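PDB 6C0D: amidase, hydantoinase/carbamoylase family from Paraburkholderia phymatum, which probably hydrolyses N-carbamoyl-L-amino acids to the free L-amino acids, as a zinc-dependent homodimeric enzyme of the peptidase M20 family. Local coordinates for residues Gly136-Ser140 against Ser155-Asn161; Gln223-Ile227 against Ala247-Phe251; Thr267-Arg273 against Leu290-Asp296; Ala297-His303 against Ala332-Val336. Where two conformers were deposited one is given. Residues are numbered along the deposited sequence.

Contact 1 of 4, residues Gly136-Ser140 against Ser155-Asn161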
loop_
_atom_site.group_PDB
_atom_site.type_symbol
_atom_site.label_atom_id
_atom_site.label_comp_id
_atom_site.label_asym_id
_atom_site.label_seq_id
_atom_site.Cartn_x
_atom_site.Cartn_y
_atom_site.Cartn_z
ATOM N N GLY A 136 -4.834 11.640 23.454
ATOM C CA GLY A 136 -6.059 11.559 22.676
ATOM C C GLY A 136 -6.710 10.193 22.615
ATOM O O GLY A 136 -7.160 9.774 21.540
ATOM N N THR A 137 -6.779 9.485 23.741
ATOM C CA THR A 137 -7.602 8.279 23.779
ATOM C C THR A 137 -9.062 8.626 23.513
ATOM O O THR A 137 -9.773 7.883 22.825
ATOM C CB THR A 137 -7.435 7.571 25.125
ATOM O OG1 THR A 137 -6.082 7.113 25.251
ATOM C CG2 THR A 137 -8.371 6.379 25.235
ATOM N N PHE A 138 -9.517 9.768 24.027
ATOM C CA PHE A 138 -10.839 10.308 23.725
ATOM C C PHE A 138 -10.770 11.558 22.862
ATOM O O PHE A 138 -11.436 11.634 21.826
ATOM C CB PHE A 138 -11.594 10.630 25.022
ATOM C CG PHE A 138 -11.863 9.432 25.885
ATOM C CD1 PHE A 138 -13.023 8.692 25.723
ATOM C CD2 PHE A 138 -10.962 9.056 26.869
ATOM C CE1 PHE A 138 -13.273 7.589 26.518
ATOM C CE2 PHE A 138 -11.202 7.958 27.666
ATOM C CZ PHE A 138 -12.359 7.221 27.493
ATOM N N SER A 139 -9.962 12.539 23.265
ATOM C CA SER A 139 -9.915 13.840 22.603
ATOM C C SER A 139 -8.574 14.478 22.931
ATOM O O SER A 139 -8.308 14.780 24.099
ATOM C CB SER A 139 -11.074 14.725 23.071
ATOM O OG SER A 139 -11.107 15.958 22.379
ATOM N N SER A 140 -7.738 14.687 21.914
ATOM C CA SER A 140 -6.367 15.120 22.157
ATOM C C SER A 140 -6.323 16.470 22.864
ATOM O O SER A 140 -7.085 17.390 22.544
ATOM C CB SER A 140 -5.587 15.185 20.843
ATOM O OG SER A 140 -5.373 13.886 20.320
ATOM N N SER A 155 -16.489 17.836 22.669
ATOM C CA SER A 155 -15.750 16.646 23.076
ATOM C C SER A 155 -16.426 15.960 24.256
ATOM O O SER A 155 -16.593 14.736 24.264
ATOM C CB SER A 155 -14.307 17.017 23.420
ATOM O OG SER A 155 -13.659 17.614 22.310
ATOM N N LEU A 156 -16.825 16.736 25.267
ATOM C CA LEU A 156 -17.482 16.159 26.435
ATOM C C LEU A 156 -18.775 15.448 26.062
ATOM O O LEU A 156 -19.197 14.514 26.753
ATOM C CB LEU A 156 -17.771 17.249 27.465
ATOM C CG LEU A 156 -16.541 17.891 28.095
ATOM C CD1 LEU A 156 -16.942 19.051 28.985
ATOM C CD2 LEU A 156 -15.778 16.843 28.884
ATOM N N ARG A 157 -19.408 15.869 24.974
ATOM C CA ARG A 157 -20.714 15.343 24.610
ATOM C C ARG A 157 -20.627 14.135 23.694
ATOM O O ARG A 157 -21.469 13.237 23.789
ATOM C CB ARG A 157 -21.540 16.447 23.949
ATOM C CG ARG A 157 -23.010 16.124 23.750
ATOM C CD ARG A 157 -23.804 17.377 23.387
ATOM N NE ARG A 157 -23.208 18.105 22.268
ATOM C CZ ARG A 157 -22.462 19.200 22.393
ATOM N NH1 ARG A 157 -22.212 19.705 23.596
ATOM N NH2 ARG A 157 -21.961 19.790 21.314
ATOM N N SER A 158 -19.615 14.068 22.826
ATOM C CA SER A 158 -19.609 13.054 21.783
ATOM C C SER A 158 -18.273 12.357 21.551
ATOM O O SER A 158 -18.214 11.477 20.687
ATOM C CB SER A 158 -20.084 13.671 20.457
ATOM O OG SER A 158 -19.168 14.655 20.013
ATOM N N ALA A 159 -17.207 12.705 22.271
ATOM C CA ALA A 159 -15.939 12.021 22.058
ATOM C C ALA A 159 -16.016 10.593 22.589
ATOM O O ALA A 159 -16.597 10.338 23.648
ATOM C CB ALA A 159 -14.789 12.780 22.729
ATOM N N ARG A 160 -15.443 9.657 21.835
ATOM C CA ARG A 160 -15.397 8.253 22.218
ATOM C C ARG A 160 -13.977 7.726 22.057
ATOM O O ARG A 160 -13.176 8.272 21.293
ATOM C CB ARG A 160 -16.358 7.397 21.377
ATOM C CG ARG A 160 -17.813 7.806 21.462
ATOM C CD ARG A 160 -18.660 6.996 20.482
ATOM N NE ARG A 160 -20.025 7.504 20.395
ATOM C CZ ARG A 160 -21.051 7.016 21.084
ATOM N NH1 ARG A 160 -20.873 5.996 21.914
ATOM N NH2 ARG A 160 -22.258 7.545 20.939
ATOM N N ASN A 161 -13.673 6.650 22.783
ATOM C CA ASN A 161 -12.394 5.969 22.638
ATOM C C ASN A 161 -12.523 4.847 21.605
ATOM O O ASN A 161 -13.549 4.709 20.930
ATOM C CB ASN A 161 -11.896 5.460 23.994
ATOM C CG ASN A 161 -12.753 4.326 24.569
ATOM O OD1 ASN A 161 -13.617 3.764 23.900
ATOM N ND2 ASN A 161 -12.501 3.992 25.829
#

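Contact 2 of 4, residues Gln223-Ile227 against Ala247-Phe251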
loop_
_atom_site.group_PDB
_atom_site.type_symbol
_atom_site.label_atom_id
_atom_site.label_comp_id
_atom_site.label_asym_id
_atom_site.label_seq_id
_atom_site.Cartn_x
_atom_site.Cartn_y
_atom_site.Cartn_z
ATOM N N GLN A 223 -3.659 14.224 1.634
ATOM C CA GLN A 223 -3.701 13.081 0.738
ATOM C C GLN A 223 -3.539 13.596 -0.677
ATOM O O GLN A 223 -4.091 14.639 -1.044
ATOM C CB GLN A 223 -5.021 12.317 0.826
ATOM C CG GLN A 223 -5.244 11.510 2.070
ATOM C CD GLN A 223 -6.480 10.646 1.939
ATOM O OE1 GLN A 223 -7.023 10.489 0.843
ATOM N NE2 GLN A 223 -6.936 10.086 3.051
ATOM N N LEU A 224 -2.785 12.872 -1.475
ATOM C CA LEU A 224 -2.630 13.200 -2.880
ATOM C C LEU A 224 -3.062 11.986 -3.683
ATOM O O LEU A 224 -2.455 10.910 -3.564
ATOM C CB LEU A 224 -1.188 13.588 -3.179
ATOM C CG LEU A 224 -0.910 14.055 -4.596
ATOM C CD1 LEU A 224 -1.719 15.303 -4.944
ATOM C CD2 LEU A 224 0.546 14.337 -4.650
ATOM N N ARG A 225 -4.127 12.150 -4.466
ATOM C CA ARG A 225 -4.709 11.083 -5.271
ATOM C C ARG A 225 -4.298 11.242 -6.724
ATOM O O ARG A 225 -4.206 12.365 -7.228
ATOM C CB ARG A 225 -6.239 11.100 -5.196
ATOM C CG ARG A 225 -6.834 10.764 -3.844
ATOM C CD ARG A 225 -8.366 10.798 -3.923
ATOM N NE ARG A 225 -8.992 10.519 -2.632
ATOM C CZ ARG A 225 -10.224 10.893 -2.300
ATOM N NH1 ARG A 225 -10.963 11.578 -3.160
ATOM N NH2 ARG A 225 -10.710 10.600 -1.099
ATOM N N PHE A 226 -4.092 10.112 -7.399
ATOM C CA PHE A 226 -3.740 10.069 -8.810
ATOM C C PHE A 226 -4.768 9.209 -9.515
ATOM O O PHE A 226 -5.051 8.092 -9.070
ATOM C CB PHE A 226 -2.323 9.516 -8.997
ATOM C CG PHE A 226 -1.293 10.406 -8.393
ATOM C CD1 PHE A 226 -0.994 10.318 -7.037
ATOM C CD2 PHE A 226 -0.689 11.393 -9.155
ATOM C CE1 PHE A 226 -0.065 11.175 -6.446
ATOM C CE2 PHE A 226 0.245 12.262 -8.575
ATOM C CZ PHE A 226 0.551 12.150 -7.216
ATOM N N ILE A 227 -5.366 9.749 -10.574
ATOM C CA ILE A 227 -6.445 9.070 -11.274
ATOM C C ILE A 227 -5.970 8.816 -12.687
ATOM O O ILE A 227 -5.843 9.753 -13.487
ATOM C CB ILE A 227 -7.750 9.874 -11.270
ATOM C CG1 ILE A 227 -8.243 10.125 -9.831
ATOM C CG2 ILE A 227 -8.808 9.116 -12.047
ATOM C CD1 ILE A 227 -7.649 11.358 -9.178
ATOM N N ALA A 247 2.752 7.711 -11.926
ATOM C CA ALA A 247 2.571 9.138 -11.682
ATOM C C ALA A 247 2.891 9.485 -10.231
ATOM O O ALA A 247 3.614 10.446 -9.951
ATOM C CB ALA A 247 1.137 9.543 -12.027
ATOM N N LEU A 248 2.370 8.695 -9.295
ATOM C CA LEU A 248 2.595 8.980 -7.879
ATOM C C LEU A 248 4.084 9.024 -7.560
ATOM O O LEU A 248 4.559 9.923 -6.849
ATOM C CB LEU A 248 1.894 7.914 -7.030
ATOM C CG LEU A 248 1.989 8.028 -5.499
ATOM C CD1 LEU A 248 0.807 7.312 -4.854
ATOM C CD2 LEU A 248 3.298 7.421 -4.953
ATOM N N VAL A 249 4.838 8.029 -8.046
ATOM C CA VAL A 249 6.263 7.932 -7.739
ATOM C C VAL A 249 7.018 9.107 -8.343
ATOM O O VAL A 249 7.926 9.687 -7.730
ATOM C CB VAL A 249 6.795 6.575 -8.253
ATOM C CG1 VAL A 249 8.297 6.596 -8.452
ATOM C CG2 VAL A 249 6.372 5.453 -7.316
ATOM N N ALA A 250 6.664 9.472 -9.581
ATOM C CA ALA A 250 7.298 10.631 -10.210
ATOM C C ALA A 250 6.986 11.901 -9.423
ATOM O O ALA A 250 7.839 12.783 -9.267
ATOM C CB ALA A 250 6.798 10.781 -11.651
ATOM N N PHE A 251 5.763 12.010 -8.927
ATOM C CA PHE A 251 5.366 13.212 -8.208
ATOM C C PHE A 251 6.164 13.363 -6.920
ATOM O O PHE A 251 6.511 14.484 -6.537
ATOM C CB PHE A 251 3.865 13.175 -7.927
ATOM C CG PHE A 251 3.281 14.538 -7.564
ATOM C CD1 PHE A 251 2.661 15.320 -8.529
ATOM C CD2 PHE A 251 3.414 15.040 -6.283
ATOM C CE1 PHE A 251 2.135 16.586 -8.204
ATOM C CE2 PHE A 251 2.900 16.316 -5.959
ATOM C CZ PHE A 251 2.264 17.069 -6.915
#

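Contact 3 of 4, residues Thr267-Arg273 against Leu290-Asp296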
loop_
_atom_site.group_PDB
_atom_site.type_symbol
_atom_site.label_atom_id
_atom_site.label_comp_id
_atom_site.label_asym_id
_atom_site.label_seq_id
_atom_site.Cartn_x
_atom_site.Cartn_y
_atom_site.Cartn_z
ATOM N N THR A 267 13.727 21.392 8.714
ATOM C CA THR A 267 12.466 21.085 8.035
ATOM C C THR A 267 12.313 19.573 7.876
ATOM O O THR A 267 13.286 18.886 7.571
ATOM C CB THR A 267 12.460 21.755 6.661
ATOM O OG1 THR A 267 12.841 23.135 6.807
ATOM C CG2 THR A 267 11.072 21.669 5.989
ATOM N N VAL A 268 11.089 19.045 8.079
ATOM C CA VAL A 268 10.840 17.620 7.833
ATOM C C VAL A 268 9.637 17.427 6.922
ATOM O O VAL A 268 8.677 18.205 6.942
ATOM C CB VAL A 268 10.646 16.795 9.130
ATOM C CG1 VAL A 268 11.970 16.739 9.931
ATOM C CG2 VAL A 268 9.471 17.306 9.989
ATOM N N TRP A 269 9.692 16.355 6.124
ATOM C CA TRP A 269 8.521 15.932 5.370
ATOM C C TRP A 269 8.623 14.434 5.127
ATOM O O TRP A 269 9.724 13.874 5.051
ATOM C CB TRP A 269 8.355 16.698 4.048
ATOM C CG TRP A 269 9.421 16.461 2.985
ATOM C CD1 TRP A 269 9.353 15.594 1.898
ATOM C CD2 TRP A 269 10.670 17.133 2.883
ATOM N NE1 TRP A 269 10.498 15.699 1.148
ATOM C CE2 TRP A 269 11.320 16.641 1.724
ATOM C CE3 TRP A 269 11.320 18.104 3.669
ATOM C CZ2 TRP A 269 12.584 17.085 1.333
ATOM C CZ3 TRP A 269 12.584 18.549 3.268
ATOM C CH2 TRP A 269 13.200 18.035 2.124
ATOM N N THR A 270 7.459 13.795 5.027
ATOM C CA THR A 270 7.385 12.334 5.104
ATOM C C THR A 270 6.225 11.829 4.273
ATOM O O THR A 270 5.097 12.294 4.447
ATOM C CB THR A 270 7.171 11.866 6.555
ATOM O OG1 THR A 270 8.023 12.607 7.435
ATOM C CG2 THR A 270 7.474 10.363 6.692
ATOM N N VAL A 271 6.492 10.843 3.423
ATOM C CA VAL A 271 5.435 10.077 2.771
ATOM C C VAL A 271 5.240 8.828 3.626
ATOM O O VAL A 271 6.052 7.889 3.580
ATOM C CB VAL A 271 5.795 9.731 1.325
ATOM C CG1 VAL A 271 4.756 8.752 0.737
ATOM C CG2 VAL A 271 5.869 11.016 0.476
ATOM N N GLY A 272 4.161 8.807 4.409
ATOM C CA GLY A 272 3.989 7.723 5.352
ATOM C C GLY A 272 3.227 6.534 4.805
ATOM O O GLY A 272 3.280 5.437 5.372
ATOM N N ARG A 273 2.518 6.735 3.700
ATOM C CA ARG A 273 1.697 5.671 3.143
ATOM C C ARG A 273 1.564 5.854 1.640
ATOM O O ARG A 273 1.470 6.988 1.154
ATOM C CB ARG A 273 0.308 5.662 3.791
ATOM C CG ARG A 273 -0.508 4.423 3.474
ATOM C CD ARG A 273 -1.913 4.490 4.098
ATOM N NE ARG A 273 -2.634 3.237 3.876
ATOM C CZ ARG A 273 -2.656 2.226 4.741
ATOM N NH1 ARG A 273 -2.014 2.327 5.899
ATOM N NH2 ARG A 273 -3.323 1.118 4.450
ATOM N N LEU A 290 -1.144 8.781 -1.973
ATOM C CA LEU A 290 -0.102 8.848 -0.962
ATOM C C LEU A 290 -0.584 9.750 0.164
ATOM O O LEU A 290 -1.431 10.626 -0.039
ATOM C CB LEU A 290 1.241 9.362 -1.525
ATOM C CG LEU A 290 1.394 10.812 -2.036
ATOM C CD1 LEU A 290 1.523 11.858 -0.885
ATOM C CD2 LEU A 290 2.618 10.901 -2.919
ATOM N N HIS A 291 -0.038 9.524 1.349
ATOM C CA HIS A 291 -0.229 10.408 2.489
ATOM C C HIS A 291 1.070 11.167 2.729
ATOM O O HIS A 291 2.148 10.557 2.781
ATOM C CB HIS A 291 -0.630 9.604 3.727
ATOM C CG HIS A 291 -1.933 8.880 3.573
ATOM N ND1 HIS A 291 -2.656 8.407 4.647
ATOM C CD2 HIS A 291 -2.642 8.548 2.470
ATOM C CE1 HIS A 291 -3.763 7.830 4.210
ATOM N NE2 HIS A 291 -3.778 7.904 2.893
ATOM N N LEU A 292 0.970 12.494 2.845
ATOM C CA LEU A 292 2.114 13.381 2.984
ATOM C C LEU A 292 1.947 14.204 4.254
ATOM O O LEU A 292 0.863 14.744 4.509
ATOM C CB LEU A 292 2.238 14.334 1.786
ATOM C CG LEU A 292 3.330 15.403 1.856
ATOM C CD1 LEU A 292 4.706 14.736 1.696
ATOM C CD2 LEU A 292 3.126 16.465 0.789
ATOM N N GLN A 293 3.011 14.297 5.040
ATOM C CA GLN A 293 3.032 15.173 6.208
ATOM C C GLN A 293 4.251 16.065 6.088
ATOM O O GLN A 293 5.275 15.637 5.560
ATOM C CB GLN A 293 3.115 14.364 7.507
ATOM C CG GLN A 293 3.078 15.209 8.787
ATOM C CD GLN A 293 3.262 14.329 10.009
ATOM O OE1 GLN A 293 4.381 14.116 10.460
ATOM N NE2 GLN A 293 2.162 13.781 10.521
ATOM N N PHE A 294 4.154 17.307 6.568
ATOM C CA PHE A 294 5.381 18.077 6.716
ATOM C C PHE A 294 5.246 19.027 7.900
ATOM O O PHE A 294 4.140 19.371 8.335
ATOM C CB PHE A 294 5.796 18.825 5.428
ATOM C CG PHE A 294 4.734 19.720 4.822
ATOM C CD1 PHE A 294 3.853 19.217 3.866
ATOM C CD2 PHE A 294 4.678 21.081 5.138
ATOM C CE1 PHE A 294 2.902 20.045 3.261
ATOM C CE2 PHE A 294 3.718 21.922 4.532
ATOM C CZ PHE A 294 2.837 21.398 3.592
ATOM N N ARG A 295 6.401 19.393 8.455
ATOM C CA ARG A 295 6.457 20.194 9.677
ATOM C C ARG A 295 7.607 21.176 9.588
ATOM O O ARG A 295 8.650 20.871 9.009
ATOM C CB ARG A 295 6.663 19.335 10.939
ATOM C CG ARG A 295 5.722 18.133 11.042
ATOM C CD ARG A 295 5.826 17.464 12.418
ATOM N NE ARG A 295 5.199 16.139 12.407
ATOM C CZ ARG A 295 4.694 15.535 13.478
ATOM N NH1 ARG A 295 4.732 16.140 14.661
ATOM N NH2 ARG A 295 4.129 14.337 13.365
ATOM N N ASP A 296 7.418 22.348 10.201
ATOM C CA ASP A 296 8.491 23.321 10.264
ATOM C C ASP A 296 8.174 24.322 11.373
ATOM O O ASP A 296 7.010 24.573 11.686
ATOM C CB ASP A 296 8.672 24.043 8.928
ATOM C CG ASP A 296 10.031 24.704 8.815
ATOM O OD1 ASP A 296 11.028 23.962 8.637
ATOM O OD2 ASP A 296 10.116 25.951 8.944
HETATM O O HOH W 1 6.707 14.670 8.812
#

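Contact 4 of 4, residues Ala297-His303 against Ala332-Val336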
loop_
_atom_site.group_PDB
_atom_site.type_symbol
_atom_site.label_atom_id
_atom_site.label_comp_id
_atom_site.label_asym_id
_atom_site.label_seq_id
_atom_site.Cartn_x
_atom_site.Cartn_y
_atom_site.Cartn_z
ATOM N N ALA A 297 9.225 24.895 11.950
ATOM C CA ALA A 297 9.042 25.909 12.990
ATOM C C ALA A 297 8.766 27.297 12.434
ATOM O O ALA A 297 8.345 28.185 13.193
ATOM C CB ALA A 297 10.295 25.978 13.869
ATOM N N ASN A 298 9.017 27.518 11.140
ATOM C CA ASN A 298 8.936 28.848 10.552
ATOM C C ASN A 298 7.622 28.993 9.790
ATOM O O ASN A 298 7.425 28.301 8.771
ATOM C CB ASN A 298 10.130 29.083 9.623
ATOM C CG ASN A 298 10.207 30.519 9.109
ATOM O OD1 ASN A 298 9.342 30.971 8.377
ATOM N ND2 ASN A 298 11.261 31.231 9.486
ATOM N N PRO A 299 6.692 29.844 10.231
ATOM C CA PRO A 299 5.392 29.892 9.545
ATOM C C PRO A 299 5.499 30.287 8.082
ATOM O O PRO A 299 4.733 29.771 7.258
ATOM C CB PRO A 299 4.594 30.925 10.368
ATOM C CG PRO A 299 5.606 31.678 11.146
ATOM C CD PRO A 299 6.745 30.753 11.401
ATOM N N ASN A 300 6.414 31.201 7.731
ATOM C CA ASN A 300 6.573 31.568 6.326
ATOM C C ASN A 300 6.980 30.359 5.492
ATOM O O ASN A 300 6.469 30.156 4.381
ATOM C CB ASN A 300 7.619 32.671 6.170
ATOM C CG ASN A 300 7.059 34.057 6.451
ATOM O OD1 ASN A 300 5.847 34.241 6.538
ATOM N ND2 ASN A 300 7.945 35.042 6.559
ATOM N N ARG A 301 7.914 29.562 6.005
ATOM C CA ARG A 301 8.358 28.383 5.256
ATOM C C ARG A 301 7.247 27.354 5.155
ATOM O O ARG A 301 7.037 26.752 4.092
ATOM C CB ARG A 301 9.583 27.755 5.913
ATOM C CG ARG A 301 10.099 26.541 5.103
ATOM C CD ARG A 301 11.267 25.825 5.786
ATOM N NE ARG A 301 12.484 26.629 5.701
ATOM C CZ ARG A 301 13.007 27.314 6.711
ATOM N NH1 ARG A 301 12.436 27.293 7.912
ATOM N NH2 ARG A 301 14.117 28.017 6.518
ATOM N N LEU A 302 6.534 27.133 6.259
ATOM C CA LEU A 302 5.455 26.152 6.255
ATOM C C LEU A 302 4.403 26.517 5.220
ATOM O O LEU A 302 3.920 25.648 4.484
ATOM C CB LEU A 302 4.846 26.059 7.653
ATOM C CG LEU A 302 3.882 24.929 7.997
ATOM C CD1 LEU A 302 4.549 23.536 7.856
ATOM C CD2 LEU A 302 3.377 25.162 9.436
ATOM N N HIS A 303 4.057 27.809 5.128
ATOM C CA HIS A 303 3.074 28.267 4.151
ATOM C C HIS A 303 3.633 28.208 2.735
ATOM O O HIS A 303 2.898 27.914 1.786
ATOM C CB HIS A 303 2.621 29.701 4.483
ATOM C CG HIS A 303 2.056 29.856 5.862
ATOM N ND1 HIS A 303 1.861 31.088 6.454
ATOM C CD2 HIS A 303 1.648 28.935 6.769
ATOM C CE1 HIS A 303 1.359 30.917 7.665
ATOM N NE2 HIS A 303 1.224 29.620 7.882
ATOM N N ALA A 332 -4.568 20.856 10.719
ATOM C CA ALA A 332 -3.351 21.634 10.519
ATOM C C ALA A 332 -3.029 22.445 11.776
ATOM O O ALA A 332 -3.923 22.910 12.484
ATOM C CB ALA A 332 -3.517 22.576 9.321
ATOM N N GLU A 333 -1.745 22.634 12.042
ATOM C CA GLU A 333 -1.309 23.384 13.213
ATOM C C GLU A 333 -0.270 24.412 12.793
ATOM O O GLU A 333 0.525 24.161 11.883
ATOM C CB GLU A 333 -0.740 22.441 14.289
ATOM C CG GLU A 333 -1.755 21.448 14.840
ATOM C CD GLU A 333 -1.137 20.407 15.779
ATOM O OE1 GLU A 333 0.081 20.475 16.049
ATOM O OE2 GLU A 333 -1.878 19.515 16.252
ATOM N N GLU A 334 -0.299 25.604 13.447
ATOM C CA GLU A 334 0.727 26.603 13.207
ATOM C C GLU A 334 1.880 26.401 14.182
ATOM O O GLU A 334 1.690 25.825 15.259
ATOM C CB GLU A 334 0.142 28.012 13.385
ATOM C CG GLU A 334 -0.917 28.371 12.322
ATOM C CD GLU A 334 -0.361 28.188 10.918
ATOM O OE1 GLU A 334 0.494 29.001 10.517
ATOM O OE2 GLU A 334 -0.744 27.217 10.232
ATOM N N PRO A 335 3.085 26.864 13.843
ATOM C CA PRO A 335 4.169 26.879 14.839
ATOM C C PRO A 335 3.767 27.706 16.054
ATOM O O PRO A 335 3.007 28.676 15.954
ATOM C CB PRO A 335 5.339 27.534 14.095
ATOM C CG PRO A 335 4.990 27.369 12.575
ATOM C CD PRO A 335 3.487 27.471 12.559
ATOM N N VAL A 336 4.287 27.311 17.212
ATOM C CA VAL A 336 3.988 27.988 18.475
ATOM C C VAL A 336 5.323 28.247 19.161
ATOM O O VAL A 336 6.019 27.299 19.542
ATOM C CB VAL A 336 3.046 27.173 19.377
ATOM C CG1 VAL A 336 2.906 27.860 20.750
ATOM C CG2 VAL A 336 1.651 27.041 18.731
#

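Contact 1 of 4, residues Gly136-Ser140 against Ser155-Asn161
Phe138 takes the m rotamer, with chi2 near -90°, and this swings its ring alongside the chain that leaves helix 153-158. Asn161 lays its CB over one face of the ring, a CH-pi contact with CB 3.9 Å from the centroid; CE1 of Phe138 comes to 3.6 Å from CB of Asn161. The p rotamer of Asn161 turns its amide so that OD1 accepts from the backbone of Leu165. Leu167 and Ala170 of helix 167-173 also pack on the ring, which gives a large aromatic group good reason to be here. Both segments belong to the metal-binding M20 domain: residues 136-140 directly follow Glu135, a predicted zinc ligand, in the loop leading from strand 125-130 to helix 142-148. Thr137, also m, sets CG2 3.8 Å from CB of Asn161, while its carbonyl O receives a CA-H...O contact from CA of Asn161 at 3.3 Å. Ala159 is small enough for its CB to sit 3.7 Å from O of Phe138. Ser139 (t) and Ser155 (m) bring their hydroxyl oxygens together, OG of Ser139 and OG of Ser155 sharing a 3.0 Å hydrogen bond, and Arg145 bonds to both oxygens.

Contact 2 of 4, residues Gln223-Ile227 against Ala247-Phe251
The ring of Phe226 is the main bump on strand 223-227, and the hollow it fills is formed by Ala247, Leu248 and Phe251 of the helix. Ala247 leaves room: its CB lies 3.9 Å from CD2 of Phe226. CA of Leu248 sits over the ring face, 3.8 Å from the centroid, as a CH-pi contact, and CB of Leu248 is 3.8 Å from CD1 of Phe226. Beyond, CZ of Phe226 reaches 3.5 Å from CB of Phe251, and the Phe226 edge is directed at the Phe251 face in an offset edge-to-face pair, centroids 5.5 Å apart and planes at 64°. Leu224, two residues back on the same side of the strand, places CD2 over one face of Phe251, 3.3 Å from its CE2. A flat ring suits the narrow gap, while branched Leu224 fills the space beside Phe251. Val313 of helix 299-317 touches both Leu224 and Phe251. With axes 9.2 Å apart at 136°, this is the helix-on-sheet packing of an alpha/beta sandwich, as in the dimerisation domain of M20 enzymes.

Contact 3 of 4, residues Thr267-Arg273 against Leu290-Asp296
Strands 268-273 and 290-296 run antiparallel as the two arms of a beta hairpin, and their main chains satisfy one another in pairs. Val268 N gives to Arg295 O at 3.2 Å, and Arg295 N returns a bond to Val268 O at 3.0 Å; Thr270 N to Gln293 O (2.9 Å) and Gln293 N to Thr270 O (3.0 Å) repeat the pattern. Between them Trp269 and Phe294 form a non-hydrogen-bonded pair, their CB atoms 3.6 Å apart. At the far end His291 O accepts from Gly272 N at 3.1 Å and His291 N donates to Arg273 O at 3.0 Å, whereas the buried N of Arg273 has no partner. At the other end OG1 of Thr267 donates to OD1 of Asp296 at 2.7 Å.

On the face with Thr270, Gln293 and Arg295, OE1 of Gln293 accepts from NE and NH2 of Arg295, both at 2.9 Å, and from a water 2.9 Å away, which itself accepts from OG1 of Thr270 at 2.8 Å. Gln293 NE2 bonds to Glu221, and OG1 of Thr270 is also hydrogen-bonded to Arg241 of the second subunit. The opposite face, with Trp269, Val271, Leu292 and Phe294, is mainly apolar, Trp269 NE1 being satisfied by Asp256. The chemistry implies a two-sided sheet, largely apolar toward the helices and mostly polar toward the second subunit.

Contact 4 of 4, residues Ala297-His303 against Ala332-Val336
A proline ring, that of Pro335, is the centre of this contact, pressed against the very start of a helix. The helix is 299-317, which follows hairpin strand 283-296 in the chain, within the alpha/beta dimerisation domain expected of an M20 enzyme, and its first turn carries a classical N-cap: OD1 of Asn298 accepts from N of Arg301 at 3.1 Å. Asparagine suits that position because its short side chain can fold back on a backbone NH that the helix itself leaves without an acceptor. Pro299 follows in the first turn, where proline is welcome since no NH is needed there; its CD lies 4.0 Å from CG of Pro335. The flank of Pro335 is met by Leu302, whose CD2 is 3.9 Å from CD of Pro335 and 3.9 Å from O of Glu333, so a buried leucine fills the space beside an extended loop. Ala297, its CB turned away, meets CB of Pro335 with its backbone O at 3.2 Å. Glu334 forms a salt bridge through OE2 with Arg220 of strand 210-227, which ties the loop to the sheet, and Arg301 pairs with Asp296. Beside the proline, His303 uses its ring edge: NE2 donates to OE1 of Glu334 at 2.8 Å.

Overall arrangement
Contacts 2, 3 and 4 form a continuous run, while contact 1 stands apart in the metal-binding domain. Contact 3 is the middle member, 14 Å between centres from both contact 2 and contact 4: Leu224 O and Leu290 N, 3.0 Å apart, probably bond across the sheet, and Asp296 OD2 and Arg301 NH1 form a 2.9 Å salt bridge. Contacts 1 and 4, centres 26 Å apart, approach to about 7 Å between nearest atoms. The side chain of Thr137 lies about 12 Å from the bound zinc and that of Glu333 about 13 Å. A bound buffer molecule, EPE, links contacts 3 and 4: it is salt-bridged to Arg295, and the side chain of Glu333 is about 5 Å from the bound EPE. Contact 2 is remote from the annotated sites.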